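Local coordinates for protein creatinine amidohydrolase (Nostoc punctiforme PCC 73102, PDB 3NO4) that probably hydrolyses carbon-nitrogen bonds of linear amides, as a metal-dependent member of the creatininase superfamily, and carries nickel in this crystal, at residues A[121-126]-A[158-163]; A[207-212]-A[228-233]. All blocks are in the same frame, centred on the assembly; numbering follows the deposited sequence.

Contact 1: residues A[121-126]-A[158-163]; sequences SKFYFI and VQCQVA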
loop_
_atom_site.group_PDB
_atom_site.type_symbol
_atom_site.label_atom_id
_atom_site.label_comp_id
_atom_site.label_asym_id
_atom_site.label_seq_id
_atom_site.Cartn_x
_atom_site.Cartn_y
_atom_site.Cartn_z
ATOM N N SER A 121 22.256 -9.825 -11.577
ATOM C CA SER A 121 22.664 -9.317 -10.275
ATOM C C SER A 121 23.378 -7.941 -10.261
ATOM O O SER A 121 23.605 -7.389 -9.187
ATOM C CB SER A 121 23.514 -10.390 -9.584
ATOM O OG SER A 121 24.760 -10.507 -10.208
ATOM N N LYS A 122 23.700 -7.396 -11.427
ATOM C CA LYS A 122 24.280 -6.073 -11.531
ATOM C C LYS A 122 23.332 -5.210 -12.345
ATOM O O LYS A 122 23.274 -5.351 -13.569
ATOM C CB LYS A 122 25.659 -6.185 -12.176
ATOM C CG LYS A 122 26.689 -6.966 -11.325
ATOM C CD LYS A 122 27.397 -6.063 -10.310
ATOM C CE LYS A 122 28.648 -6.732 -9.714
ATOM N NZ LYS A 122 29.398 -5.798 -8.812
ATOM N N PHE A 123 22.583 -4.341 -11.652
ATOM C CA PHE A 123 21.603 -3.441 -12.257
ATOM C C PHE A 123 22.127 -1.997 -12.283
ATOM O O PHE A 123 22.264 -1.353 -11.211
ATOM C CB PHE A 123 20.283 -3.500 -11.499
ATOM C CG PHE A 123 19.625 -4.811 -11.567
ATOM C CD1 PHE A 123 20.021 -5.859 -10.709
ATOM C CD2 PHE A 123 18.599 -5.042 -12.458
ATOM C CE1 PHE A 123 19.408 -7.088 -10.761
ATOM C CE2 PHE A 123 17.990 -6.287 -12.529
ATOM C CZ PHE A 123 18.381 -7.306 -11.666
ATOM N N TYR A 124 22.461 -1.519 -13.476
ATOM C CA TYR A 124 23.070 -0.176 -13.699
ATOM C C TYR A 124 22.025 0.729 -14.351
ATOM O O TYR A 124 21.646 0.505 -15.527
ATOM C CB TYR A 124 24.304 -0.330 -14.592
ATOM C CG TYR A 124 25.237 0.842 -14.630
ATOM C CD1 TYR A 124 26.029 1.151 -13.541
ATOM C CD2 TYR A 124 25.362 1.636 -15.778
ATOM C CE1 TYR A 124 26.928 2.212 -13.578
ATOM C CE2 TYR A 124 26.266 2.697 -15.821
ATOM C CZ TYR A 124 27.033 2.978 -14.705
ATOM O OH TYR A 124 27.918 4.010 -14.719
ATOM N N PHE A 125 21.442 1.624 -13.553
ATOM C CA PHE A 125 20.399 2.539 -14.005
ATOM C C PHE A 125 21.083 3.806 -14.494
ATOM O O PHE A 125 21.673 4.525 -13.681
ATOM C CB PHE A 125 19.423 2.914 -12.903
ATOM C CG PHE A 125 18.535 1.778 -12.488
ATOM C CD1 PHE A 125 19.004 0.792 -11.633
ATOM C CD2 PHE A 125 17.262 1.646 -13.030
ATOM C CE1 PHE A 125 18.132 -0.322 -11.257
ATOM C CE2 PHE A 125 16.422 0.561 -12.664
ATOM C CZ PHE A 125 16.885 -0.404 -11.780
ATOM N N ILE A 126 20.957 4.096 -15.793
ATOM C CA ILE A 126 21.540 5.316 -16.363
ATOM C C ILE A 126 20.407 6.286 -16.393
ATOM O O ILE A 126 19.428 6.106 -17.132
ATOM C CB ILE A 126 22.119 5.116 -17.729
ATOM C CG1 ILE A 126 23.378 4.236 -17.634
ATOM C CG2 ILE A 126 22.467 6.460 -18.368
ATOM C CD1 ILE A 126 23.933 3.775 -19.025
ATOM N N VAL A 158 22.866 -9.309 -5.338
ATOM C CA VAL A 158 22.165 -8.345 -6.199
ATOM C C VAL A 158 22.570 -6.933 -5.768
ATOM O O VAL A 158 22.527 -6.587 -4.558
ATOM C CB VAL A 158 20.635 -8.506 -6.171
ATOM C CG1 VAL A 158 19.918 -7.312 -6.886
ATOM C CG2 VAL A 158 20.236 -9.870 -6.794
ATOM N N GLN A 159 22.989 -6.161 -6.769
ATOM C CA GLN A 159 23.480 -4.799 -6.560
ATOM C C GLN A 159 22.820 -3.895 -7.569
ATOM O O GLN A 159 22.721 -4.268 -8.747
ATOM C CB GLN A 159 24.987 -4.735 -6.770
ATOM C CG GLN A 159 25.777 -5.538 -5.786
ATOM C CD GLN A 159 27.256 -5.573 -6.073
ATOM O OE1 GLN A 159 27.762 -4.864 -6.955
ATOM N NE2 GLN A 159 27.976 -6.396 -5.315
ATOM N N CYS A 160 22.365 -2.734 -7.102
ATOM C CA CYS A 160 21.862 -1.690 -7.968
ATOM C C CYS A 160 22.699 -0.434 -7.787
ATOM O O CYS A 160 23.169 -0.137 -6.659
ATOM C CB CYS A 160 20.402 -1.379 -7.654
ATOM S SG CYS A 160 19.234 -2.749 -7.855
ATOM N N GLN A 161 22.906 0.281 -8.890
ATOM C CA GLN A 161 23.566 1.605 -8.877
ATOM C C GLN A 161 22.864 2.495 -9.900
ATOM O O GLN A 161 22.430 2.006 -10.969
ATOM C CB GLN A 161 25.065 1.514 -9.216
ATOM C CG GLN A 161 25.874 2.816 -8.907
ATOM C CD GLN A 161 27.175 2.965 -9.672
ATOM O OE1 GLN A 161 28.000 2.067 -9.700
ATOM N NE2 GLN A 161 27.372 4.135 -10.264
ATOM N N VAL A 162 22.774 3.780 -9.577
ATOM C CA VAL A 162 22.288 4.811 -10.478
ATOM C C VAL A 162 23.508 5.660 -10.926
ATOM O O VAL A 162 24.392 5.994 -10.111
ATOM C CB VAL A 162 21.151 5.665 -9.837
ATOM C CG1 VAL A 162 21.621 6.325 -8.556
ATOM C CG2 VAL A 162 20.639 6.716 -10.874
ATOM N N ALA A 163 23.597 5.923 -12.238
ATOM C CA ALA A 163 24.642 6.752 -12.811
ATOM C C ALA A 163 23.929 7.874 -13.540
ATOM O O ALA A 163 23.135 7.621 -14.457
ATOM C CB ALA A 163 25.496 5.939 -13.771
HETATM O O HOH W 1 29.196 4.707 -12.564
#

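Contact 2: residues A[207-212]-A[228-233]; sequences PLSPEV and YPDGRM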
loop_
_atom_site.group_PDB
_atom_site.type_symbol
_atom_site.label_atom_id
_atom_site.label_comp_id
_atom_site.label_asym_id
_atom_site.label_seq_id
_atom_site.Cartn_x
_atom_site.Cartn_y
_atom_site.Cartn_z
ATOM N N PRO A 207 10.340 31.708 -28.138
ATOM C CA PRO A 207 11.047 32.765 -27.435
ATOM C C PRO A 207 11.356 32.347 -26.013
ATOM O O PRO A 207 10.590 31.555 -25.399
ATOM C CB PRO A 207 10.090 33.958 -27.489
ATOM C CG PRO A 207 8.780 33.420 -27.869
ATOM C CD PRO A 207 9.001 32.124 -28.580
ATOM N N LEU A 208 12.496 32.826 -25.532
ATOM C CA LEU A 208 12.903 32.633 -24.152
ATOM C C LEU A 208 12.952 34.036 -23.596
ATOM O O LEU A 208 13.639 34.893 -24.169
ATOM C CB LEU A 208 14.283 31.963 -24.095
ATOM C CG LEU A 208 14.335 30.558 -24.719
ATOM C CD1 LEU A 208 15.770 30.007 -24.910
ATOM C CD2 LEU A 208 13.490 29.609 -23.878
ATOM N N SER A 209 12.207 34.295 -22.516
ATOM C CA SER A 209 12.315 35.576 -21.792
ATOM C C SER A 209 13.778 35.831 -21.496
ATOM O O SER A 209 14.506 34.896 -21.165
ATOM C CB SER A 209 11.515 35.589 -20.483
ATOM O OG SER A 209 12.036 34.651 -19.542
ATOM N N PRO A 210 14.235 37.087 -21.676
ATOM C CA PRO A 210 15.687 37.358 -21.544
ATOM C C PRO A 210 16.234 37.190 -20.108
ATOM O O PRO A 210 17.402 36.821 -19.949
ATOM C CB PRO A 210 15.822 38.801 -22.047
ATOM C CG PRO A 210 14.456 39.430 -21.798
ATOM C CD PRO A 210 13.439 38.320 -21.884
ATOM N N GLU A 211 15.388 37.441 -19.095
ATOM C CA GLU A 211 15.703 37.157 -17.682
ATOM C C GLU A 211 15.161 35.789 -17.354
ATOM O O GLU A 211 14.048 35.473 -17.763
ATOM C CB GLU A 211 15.006 38.154 -16.736
ATOM C CG GLU A 211 15.207 39.626 -17.072
ATOM C CD GLU A 211 16.678 40.032 -17.154
ATOM O OE1 GLU A 211 17.521 39.436 -16.436
ATOM O OE2 GLU A 211 16.979 40.956 -17.937
ATOM N N VAL A 212 15.924 35.005 -16.601
ATOM C CA VAL A 212 15.498 33.677 -16.166
ATOM C C VAL A 212 15.675 33.536 -14.645
ATOM O O VAL A 212 16.722 33.883 -14.101
ATOM C CB VAL A 212 16.224 32.545 -16.987
ATOM C CG1 VAL A 212 17.746 32.541 -16.724
ATOM C CG2 VAL A 212 15.584 31.207 -16.720
ATOM N N TYR A 228 9.338 29.506 -11.205
ATOM C CA TYR A 228 9.992 29.263 -12.518
ATOM C C TYR A 228 8.876 29.290 -13.571
ATOM O O TYR A 228 8.427 28.246 -14.013
ATOM C CB TYR A 228 10.760 27.928 -12.477
ATOM C CG TYR A 228 11.651 27.752 -11.252
ATOM C CD1 TYR A 228 12.827 28.486 -11.097
ATOM C CD2 TYR A 228 11.279 26.884 -10.216
ATOM C CE1 TYR A 228 13.627 28.337 -9.945
ATOM C CE2 TYR A 228 12.068 26.711 -9.082
ATOM C CZ TYR A 228 13.247 27.444 -8.943
ATOM O OH TYR A 228 14.014 27.279 -7.816
ATOM N N PRO A 229 8.396 30.494 -13.949
ATOM C CA PRO A 229 7.144 30.598 -14.757
ATOM C C PRO A 229 7.152 29.962 -16.129
ATOM O O PRO A 229 6.105 29.453 -16.565
ATOM C CB PRO A 229 6.889 32.116 -14.851
ATOM C CG PRO A 229 7.682 32.711 -13.751
ATOM C CD PRO A 229 8.865 31.834 -13.537
ATOM N N ASP A 230 8.289 29.967 -16.815
ATOM C CA ASP A 230 8.363 29.281 -18.117
ATOM C C ASP A 230 8.874 27.841 -17.987
ATOM O O ASP A 230 8.962 27.134 -18.984
ATOM C CB ASP A 230 9.116 30.117 -19.163
ATOM C CG ASP A 230 10.628 30.070 -19.021
ATOM O OD1 ASP A 230 11.198 29.485 -18.070
ATOM O OD2 ASP A 230 11.264 30.650 -19.908
ATOM N N GLY A 231 9.266 27.461 -16.780
ATOM C CA GLY A 231 9.694 26.106 -16.447
ATOM C C GLY A 231 11.184 25.893 -16.370
ATOM O O GLY A 231 11.615 24.866 -15.888
ATOM N N ARG A 232 11.966 26.853 -16.858
ATOM C CA ARG A 232 13.425 26.813 -16.763
ATOM C C ARG A 232 13.888 27.173 -15.359
ATOM O O ARG A 232 13.306 28.036 -14.724
ATOM C CB ARG A 232 14.067 27.838 -17.702
ATOM C CG ARG A 232 13.872 27.606 -19.197
ATOM C CD ARG A 232 14.667 28.673 -19.968
ATOM N NE ARG A 232 13.975 29.976 -19.977
ATOM C CZ ARG A 232 14.529 31.160 -20.243
ATOM N NH1 ARG A 232 15.831 31.293 -20.478
ATOM N NH2 ARG A 232 13.755 32.248 -20.289
HETATM N N MSE A 233 14.969 26.542 -14.910
HETATM C CA MSE A 233 15.715 26.978 -13.725
HETATM C C MSE A 233 17.127 27.410 -14.149
HETATM O O MSE A 233 17.985 26.582 -14.404
HETATM C CB MSE A 233 15.798 25.852 -12.705
HETATM C CG MSE A 233 14.436 25.344 -12.169
HETATM SE SE MSE A 233 14.725 23.726 -11.111
HETATM C CE MSE A 233 15.495 24.649 -9.558
HETATM O O HOH W 2 9.989 32.213 -21.810
HETATM O O HOH W 3 17.307 33.711 -21.503
#

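Contact 1: residues A[121-126]-A[158-163]
Lys122 NZ is gripped by several carbonyl oxygens: it donates to Gln159 OE1 at 2.6 Å, and further bonds run to Phe263 O and Ala266 O near the chain's C-terminus. It meets the amide from above its plane, 40° out of it. The lysine chain bends about CB-CG (chi2 -86°), which lays it alongside the extended Gln159, while Gln159 NE2 binds Asp267 O. Beneath, two parallel strands pair in register: bonds from Phe123 N to Gln159 O and from Phe125 N to Gln161 O (2.8 Å) alternate with those from Gln161 N to Phe123 O and from Ala163 N to Phe125 O. On the same face as Lys122, the Tyr124 ring stands at 79° to the Gln161 amide, and one water joins Tyr124 OH (2.6 Å) to Gln161 NE2. The face bearing Phe123 and Phe125 is apolar, with Cys160 SG obliquely 5.0 Å from the Phe123 ring centroid; helix 101-118 covers this face at Phe123 and Val158, helix 132-150 at Cys160 and Val162. Strands 122-127 and 159-164 with helix 132-150 form a beta-alpha-beta unit. The chemistry thus splits by face: greasy rings under the helices, and a buried lysine, its charge probably stabilised by surrounding carbonyls, that with Gln159 holds the chain's C-terminal end.

Contact 2: residues A[207-212]-A[228-233]
This is a surface contact between two irregular loops, one before and one after helix 221-227 in the chain, and it is built around the side chain of Arg232, with Leu208, Ser209 and Val212 surrounding its guanidinium. The flat group is sandwiched: Val212 CG2 lies over the centre of one face, 3.7 Å from Arg232 CZ, and Leu208 CB covers the opposite face nearer the rim, 3.9 Å from Arg232 NH2. At the edge, Arg232 NH2 donates to Ser209 O at 2.9 Å, in the guanidinium plane and on a carbonyl lone pair, with an N-H...O angle of 164°. Ser209 OG turns instead to Glu211 O (2.8 Å), a bond within its own segment. Asp230, in the same loop as the arginine, fixes the guanidinium side-on: OD2 takes Arg232 NE at 2.8 Å through its syn lone pair and also accepts from Arg232 NH2 at 3.0 Å. The bend about CG-CD (chi3 -78°) swings the arginine head back to this carboxylate. Asp230 OD1 accepts from Arg232 N at 3.0 Å, an Asx turn that overlaps the end of the type I turn from Tyr228 to Gly231. Two waters also bridge the segments, one between Ser209 N and Asp230 OD2, the other between Ser209 O and Arg232 NH1. Arg232 NH1 also reaches Ser235 O, and Asp230 O receives Trp27 NE1 of a neighbouring subunit. With its charge probably balanced by Asp230 and both faces covered by aliphatic carbons, the arginine is held in rotation and position, and through Ser209 O it ties the two loops together.

In the fold
Contact 1 is buried and joins neighbouring strands of the central parallel sheet; contact 2 lies at the surface, between loops without regular structure. They share no element of secondary structure and sit on opposite sides of the chain's centre, their own centres about 35 Å apart and their nearest atoms about 18 Å. In contact 1 a repeating backbone ladder does most of the joining, with side chains sorted by sheet face. Contact 2 has a single direct hydrogen bond between its segments, from an arginine side chain, and adds bridging waters. Each meets another subunit: 121-126/158-163 packs against Arg217 of one neighbour, whereas 207-212/228-233 is hydrogen-bonded by Trp27 of a different one.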